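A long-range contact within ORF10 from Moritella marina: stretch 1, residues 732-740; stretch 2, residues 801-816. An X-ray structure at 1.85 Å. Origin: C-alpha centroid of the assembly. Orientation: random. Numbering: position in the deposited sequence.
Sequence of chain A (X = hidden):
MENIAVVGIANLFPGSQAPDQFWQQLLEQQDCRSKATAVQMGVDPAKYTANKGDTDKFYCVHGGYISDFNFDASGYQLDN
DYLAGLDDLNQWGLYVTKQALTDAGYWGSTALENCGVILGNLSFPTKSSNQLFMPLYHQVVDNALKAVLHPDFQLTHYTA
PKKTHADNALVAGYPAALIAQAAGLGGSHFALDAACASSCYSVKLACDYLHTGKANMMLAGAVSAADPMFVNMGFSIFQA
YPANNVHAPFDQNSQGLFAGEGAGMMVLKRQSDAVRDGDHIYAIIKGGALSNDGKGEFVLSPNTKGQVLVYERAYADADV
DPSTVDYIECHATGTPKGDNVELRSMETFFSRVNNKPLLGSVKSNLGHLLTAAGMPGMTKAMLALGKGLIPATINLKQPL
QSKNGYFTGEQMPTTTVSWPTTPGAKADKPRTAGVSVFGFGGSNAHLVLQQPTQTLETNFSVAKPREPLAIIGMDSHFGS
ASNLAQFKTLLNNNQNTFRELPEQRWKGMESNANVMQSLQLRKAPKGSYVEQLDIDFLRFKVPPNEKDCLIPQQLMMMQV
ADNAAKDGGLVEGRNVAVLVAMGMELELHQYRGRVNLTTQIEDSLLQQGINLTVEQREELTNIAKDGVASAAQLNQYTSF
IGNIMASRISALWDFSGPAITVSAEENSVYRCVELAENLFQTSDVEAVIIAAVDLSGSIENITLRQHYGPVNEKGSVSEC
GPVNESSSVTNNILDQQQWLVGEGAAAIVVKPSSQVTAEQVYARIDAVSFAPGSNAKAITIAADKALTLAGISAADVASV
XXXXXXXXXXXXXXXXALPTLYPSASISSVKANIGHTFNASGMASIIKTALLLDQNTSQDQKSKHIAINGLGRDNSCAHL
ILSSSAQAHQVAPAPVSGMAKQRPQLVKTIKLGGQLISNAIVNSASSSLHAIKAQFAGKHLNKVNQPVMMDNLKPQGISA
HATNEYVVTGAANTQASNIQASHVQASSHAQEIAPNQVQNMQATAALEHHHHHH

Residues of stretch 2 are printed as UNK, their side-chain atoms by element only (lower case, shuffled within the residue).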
# COMPACT_ATOMS: atom_id res chain seq x y z
N ASN A 732 -18.97 -6.99 -28.72
CA ASN A 732 -20.18 -7.10 -27.93
C ASN A 732 -19.89 -7.17 -26.43
O ASN A 732 -20.76 -6.88 -25.62
CB ASN A 732 -20.99 -8.32 -28.37
CG ASN A 732 -20.16 -9.60 -28.37
OD1 ASN A 732 -19.07 -9.64 -28.94
ND2 ASN A 732 -20.67 -10.64 -27.72
N ILE A 733 -18.67 -7.60 -26.05
CA ILE A 733 -18.32 -7.59 -24.62
C ILE A 733 -18.48 -6.18 -24.06
O ILE A 733 -18.88 -6.02 -22.90
CB ILE A 733 -16.90 -8.15 -24.39
CG1 ILE A 733 -16.56 -8.33 -22.90
CG2 ILE A 733 -15.85 -7.24 -25.00
CD1 ILE A 733 -17.61 -9.04 -22.04
N LEU A 734 -18.25 -5.14 -24.88
CA LEU A 734 -18.44 -3.77 -24.41
C LEU A 734 -19.90 -3.39 -24.24
O LEU A 734 -20.18 -2.35 -23.65
CB LEU A 734 -17.77 -2.78 -25.35
CG LEU A 734 -16.25 -2.81 -25.26
CD1 LEU A 734 -15.64 -1.85 -26.28
CD2 LEU A 734 -15.81 -2.46 -23.84
N ASP A 735 -20.83 -4.20 -24.75
CA ASP A 735 -22.25 -3.91 -24.55
C ASP A 735 -22.77 -4.39 -23.20
O ASP A 735 -23.90 -4.05 -22.83
CB ASP A 735 -23.10 -4.54 -25.66
CG ASP A 735 -22.85 -3.91 -27.03
OD1 ASP A 735 -22.34 -2.77 -27.11
OD2 ASP A 735 -23.17 -4.58 -28.04
N GLN A 736 -22.01 -5.19 -22.46
CA GLN A 736 -22.41 -5.64 -21.13
C GLN A 736 -22.62 -4.46 -20.19
O GLN A 736 -21.85 -3.50 -20.20
CB GLN A 736 -21.35 -6.57 -20.55
CG GLN A 736 -21.20 -7.86 -21.31
CD GLN A 736 -22.47 -8.65 -21.26
OE1 GLN A 736 -23.13 -8.85 -22.28
NE2 GLN A 736 -22.84 -9.09 -20.07
N GLN A 737 -23.65 -4.55 -19.35
CA GLN A 737 -24.03 -3.49 -18.42
C GLN A 737 -23.73 -3.82 -16.97
O GLN A 737 -24.08 -3.03 -16.08
CB GLN A 737 -25.53 -3.21 -18.54
CG GLN A 737 -25.98 -2.68 -19.87
CD GLN A 737 -26.90 -1.49 -19.69
OE1 GLN A 737 -26.45 -0.38 -19.41
NE2 GLN A 737 -28.22 -1.74 -19.80
N GLN A 738 -23.13 -4.98 -16.69
CA GLN A 738 -22.85 -5.41 -15.32
C GLN A 738 -21.44 -5.98 -15.28
O GLN A 738 -20.96 -6.54 -16.28
CB GLN A 738 -23.86 -6.48 -14.83
CG GLN A 738 -25.29 -5.97 -14.81
CD GLN A 738 -26.31 -7.03 -14.47
OE1 GLN A 738 -26.09 -8.23 -14.71
NE2 GLN A 738 -27.43 -6.61 -13.92
N TRP A 739 -20.78 -5.87 -14.12
CA TRP A 739 -19.42 -6.39 -13.98
C TRP A 739 -19.44 -7.83 -13.45
O TRP A 739 -20.37 -8.26 -12.77
CB TRP A 739 -18.56 -5.49 -13.08
CG TRP A 739 -19.07 -5.30 -11.66
CD1 TRP A 739 -19.99 -4.39 -11.24
CD2 TRP A 739 -18.66 -6.03 -10.49
NE1 TRP A 739 -20.19 -4.51 -9.88
CE2 TRP A 739 -19.39 -5.51 -9.40
CE3 TRP A 739 -17.74 -7.07 -10.27
CZ2 TRP A 739 -19.25 -6.00 -8.10
CZ3 TRP A 739 -17.59 -7.55 -8.98
CH2 TRP A 739 -18.34 -7.01 -7.91
N LEU A 740 -18.40 -8.59 -13.81
CA LEU A 740 -18.31 -10.00 -13.44
C LEU A 740 -17.32 -10.22 -12.30
O LEU A 740 -16.22 -9.66 -12.29
CB LEU A 740 -17.87 -10.82 -14.66
CG LEU A 740 -18.85 -10.87 -15.83
CD1 LEU A 740 -18.08 -11.17 -17.13
CD2 LEU A 740 -19.89 -11.96 -15.51
N UNK A 801 -7.27 -5.56 -26.58
CA UNK A 801 -7.69 -6.11 -25.29
C UNK A 801 -8.32 -4.96 -24.52
O UNK A 801 -7.64 -4.13 -23.94
o UNK A 801 -8.07 -8.68 -21.87
o UNK A 801 -7.85 -9.08 -24.06
c UNK A 801 -7.62 -8.40 -23.02
c UNK A 801 -6.74 -7.17 -23.14
c UNK A 801 -6.49 -6.73 -24.57
N UNK A 802 -9.64 -4.86 -24.59
CA UNK A 802 -10.32 -3.75 -23.93
C UNK A 802 -10.35 -3.97 -22.42
O UNK A 802 -10.28 -5.11 -21.94
c UNK A 802 -11.76 -3.61 -24.46
N UNK A 803 -10.44 -2.87 -21.67
CA UNK A 803 -10.68 -2.99 -20.23
C UNK A 803 -11.99 -3.73 -19.97
O UNK A 803 -12.02 -4.69 -19.19
c UNK A 803 -10.09 -1.97 -16.06
c UNK A 803 -10.69 -1.58 -19.62
c UNK A 803 -10.74 -1.55 -18.13
n UNK A 803 -9.78 -2.15 -17.33
n UNK A 803 -11.21 -1.26 -16.00
c UNK A 803 -11.63 -0.99 -17.28
N UNK A 804 -13.07 -3.32 -20.65
CA UNK A 804 -14.38 -3.98 -20.63
C UNK A 804 -14.81 -4.36 -19.21
O UNK A 804 -15.16 -5.51 -18.92
c UNK A 804 -14.38 -5.20 -21.54
N UNK A 805 -14.79 -3.38 -18.31
CA UNK A 805 -15.06 -3.64 -16.90
C UNK A 805 -16.51 -4.02 -16.65
O UNK A 805 -16.80 -4.73 -15.68
c UNK A 805 -14.73 -2.40 -16.07
o UNK A 805 -15.57 -1.32 -16.48
N UNK A 806 -17.43 -3.53 -17.47
CA UNK A 806 -18.83 -3.71 -17.16
C UNK A 806 -19.44 -2.60 -16.32
O UNK A 806 -20.64 -2.65 -16.03
N UNK A 807 -18.64 -1.60 -15.92
CA UNK A 807 -19.18 -0.34 -15.42
C UNK A 807 -19.50 0.54 -16.62
O UNK A 807 -18.65 0.72 -17.49
c UNK A 807 -18.18 0.33 -14.48
c UNK A 807 -16.75 -1.35 -13.26
c UNK A 807 -16.48 -2.13 -12.15
c UNK A 807 -18.44 -1.29 -11.07
c UNK A 807 -18.71 -0.52 -12.18
c UNK A 807 -17.34 -2.10 -11.04
c UNK A 807 -17.86 -0.51 -13.28
N UNK A 808 -20.73 1.07 -16.67
CA UNK A 808 -21.24 1.56 -17.95
C UNK A 808 -20.43 2.73 -18.50
O UNK A 808 -20.17 2.78 -19.70
c UNK A 808 -22.73 1.94 -17.84
o UNK A 808 -22.96 2.66 -16.67
N UNK A 809 -20.02 3.67 -17.65
CA UNK A 809 -19.28 4.81 -18.18
C UNK A 809 -17.95 4.39 -18.79
O UNK A 809 -17.49 5.00 -19.77
c UNK A 809 -19.07 5.86 -17.09
N UNK A 810 -17.29 3.38 -18.21
CA UNK A 810 -16.03 2.89 -18.77
C UNK A 810 -16.26 2.15 -20.07
O UNK A 810 -15.58 2.41 -21.08
o UNK A 810 -14.31 0.71 -15.40
c UNK A 810 -14.83 2.81 -16.52
c UNK A 810 -14.15 1.96 -15.42
c UNK A 810 -15.32 2.00 -17.74
o UNK A 810 -13.46 2.58 -14.56
N UNK A 811 -17.23 1.23 -20.09
CA UNK A 811 -17.54 0.52 -21.33
C UNK A 811 -17.92 1.50 -22.44
O UNK A 811 -17.51 1.33 -23.59
n UNK A 811 -18.95 -2.86 -20.77
c UNK A 811 -18.66 -0.48 -21.12
c UNK A 811 -18.17 -1.81 -20.56
o UNK A 811 -17.10 -1.88 -19.95
N UNK A 812 -18.72 2.52 -22.11
CA UNK A 812 -19.21 3.43 -23.15
C UNK A 812 -18.08 4.30 -23.70
O UNK A 812 -18.04 4.57 -24.90
c UNK A 812 -20.35 4.29 -22.62
n UNK A 812 -22.53 4.02 -21.58
o UNK A 812 -21.78 2.36 -22.87
c UNK A 812 -21.63 3.48 -22.38
N UNK A 813 -17.14 4.72 -22.84
CA UNK A 813 -16.00 5.46 -23.36
C UNK A 813 -15.16 4.59 -24.30
O UNK A 813 -14.68 5.07 -25.34
c UNK A 813 -15.14 6.02 -22.21
N UNK A 814 -15.00 3.31 -23.97
CA UNK A 814 -14.24 2.42 -24.85
C UNK A 814 -15.00 2.12 -26.14
O UNK A 814 -14.37 1.96 -27.19
c UNK A 814 -12.34 -0.08 -22.54
o UNK A 814 -11.10 -0.34 -22.62
c UNK A 814 -12.84 1.28 -23.03
c UNK A 814 -13.90 1.12 -24.13
o UNK A 814 -13.19 -0.88 -22.07
N UNK A 815 -16.34 2.01 -26.08
CA UNK A 815 -17.12 1.78 -27.30
C UNK A 815 -16.96 2.93 -28.28
O UNK A 815 -17.07 2.74 -29.49
c UNK A 815 -19.01 0.18 -26.69
c UNK A 815 -21.36 0.85 -27.29
c UNK A 815 -20.49 0.13 -26.28
c UNK A 815 -18.59 1.59 -26.96
n UNK A 815 -22.77 1.00 -26.81
N UNK A 816 -16.73 4.13 -27.77
CA UNK A 816 -16.51 5.28 -28.62
C UNK A 816 -15.08 5.28 -29.17
O UNK A 816 -14.86 5.33 -30.38
c UNK A 816 -16.48 7.84 -28.61
c UNK A 816 -16.82 6.57 -27.83
o UNK A 816 -18.22 6.58 -27.48
O HOH W 1 -18.05 -5.69 -20.21
O HOH W 2 -16.44 -7.47 -15.57

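Position 801 carries three carbons, the third holding two oxygens, and its side chain stays out of reach of stretch 1: Glu801. Position 802 has one carbon, its CB, 4.3 Å from Leu734 CD2: Ala802. At 803 a carbon leads to a five-membered ring of three carbons and two nitrogens, without contact across: His803. Position 804 again has a lone carbon; its CB lies 3.9 Å from Leu734 CD2 and 4.0 Å from Ile733 CG1, so it is Ala804.

Position 805 has one carbon and one oxygen, and its CB points away from stretch 1. Two heavy atoms ending in oxygen define Ser805, whose backbone O sits 3.2 Å from Trp739 CB. Position 806 has no side-chain atoms and is Gly806. An ideal CB here would fall 2.5 Å from Gln738 O and 2.8 Å from Trp739 CA, and phi/psi of 90/-2 would also jam it against the preceding carbonyl. Position 807 shows one carbon and a six-carbon ring with no further atom: Phe807. Its ring makes an offset stack with the five-membered ring of Trp739, centroids 4.6 Å apart and planes at 18°.

The helix begins at 808, where one carbon and one oxygen give Ser808. A lone carbon at 809 gives Ala809, and three carbons ending in two oxygens at 810 give Glu810; neither touches stretch 1. Position 811 has two carbons, the second bearing one oxygen and one nitrogen, hence Asn811. Its ND2 donates a weak hydrogen bond to Leu734 O (3.2 Å, 129°), while its OD1 accepts from Gly806 N at 3.0 Å. Position 812 has the same composition, Asn812, but makes no contact; 813, one carbon, is Ala813. Position 814 has three carbons and two terminal oxygens: Glu814. Its OE1 accepts from Ala804 N at 2.8 Å and lies 3.5 Å from Leu734 CD2. Four carbons in a row ending in nitrogen identify 815 as Lys815; its CG is 3.5 Å from Leu734 CB, and its NZ forms a long salt bridge with Asp735 OD1 at 3.8 Å. At 816, one carbon carrying an oxygen and a carbon gives Thr816, out of reach.

The contact buries 621 Å² in total. Leu734 packs against both the loop and the helix, while Asn811 ties the loop's Gly806 to stretch 1. Water 1 extends this link, its O donating to Ile733 O (2.8 Å) and accepting from Asn811 ND2 (3.0 Å). Beyond the close backbone approach at Gly806, the Trp739–Phe807 stack adds a second apolar patch.

Stretch 2 (801-816) EAHASGFSAENNAEKT
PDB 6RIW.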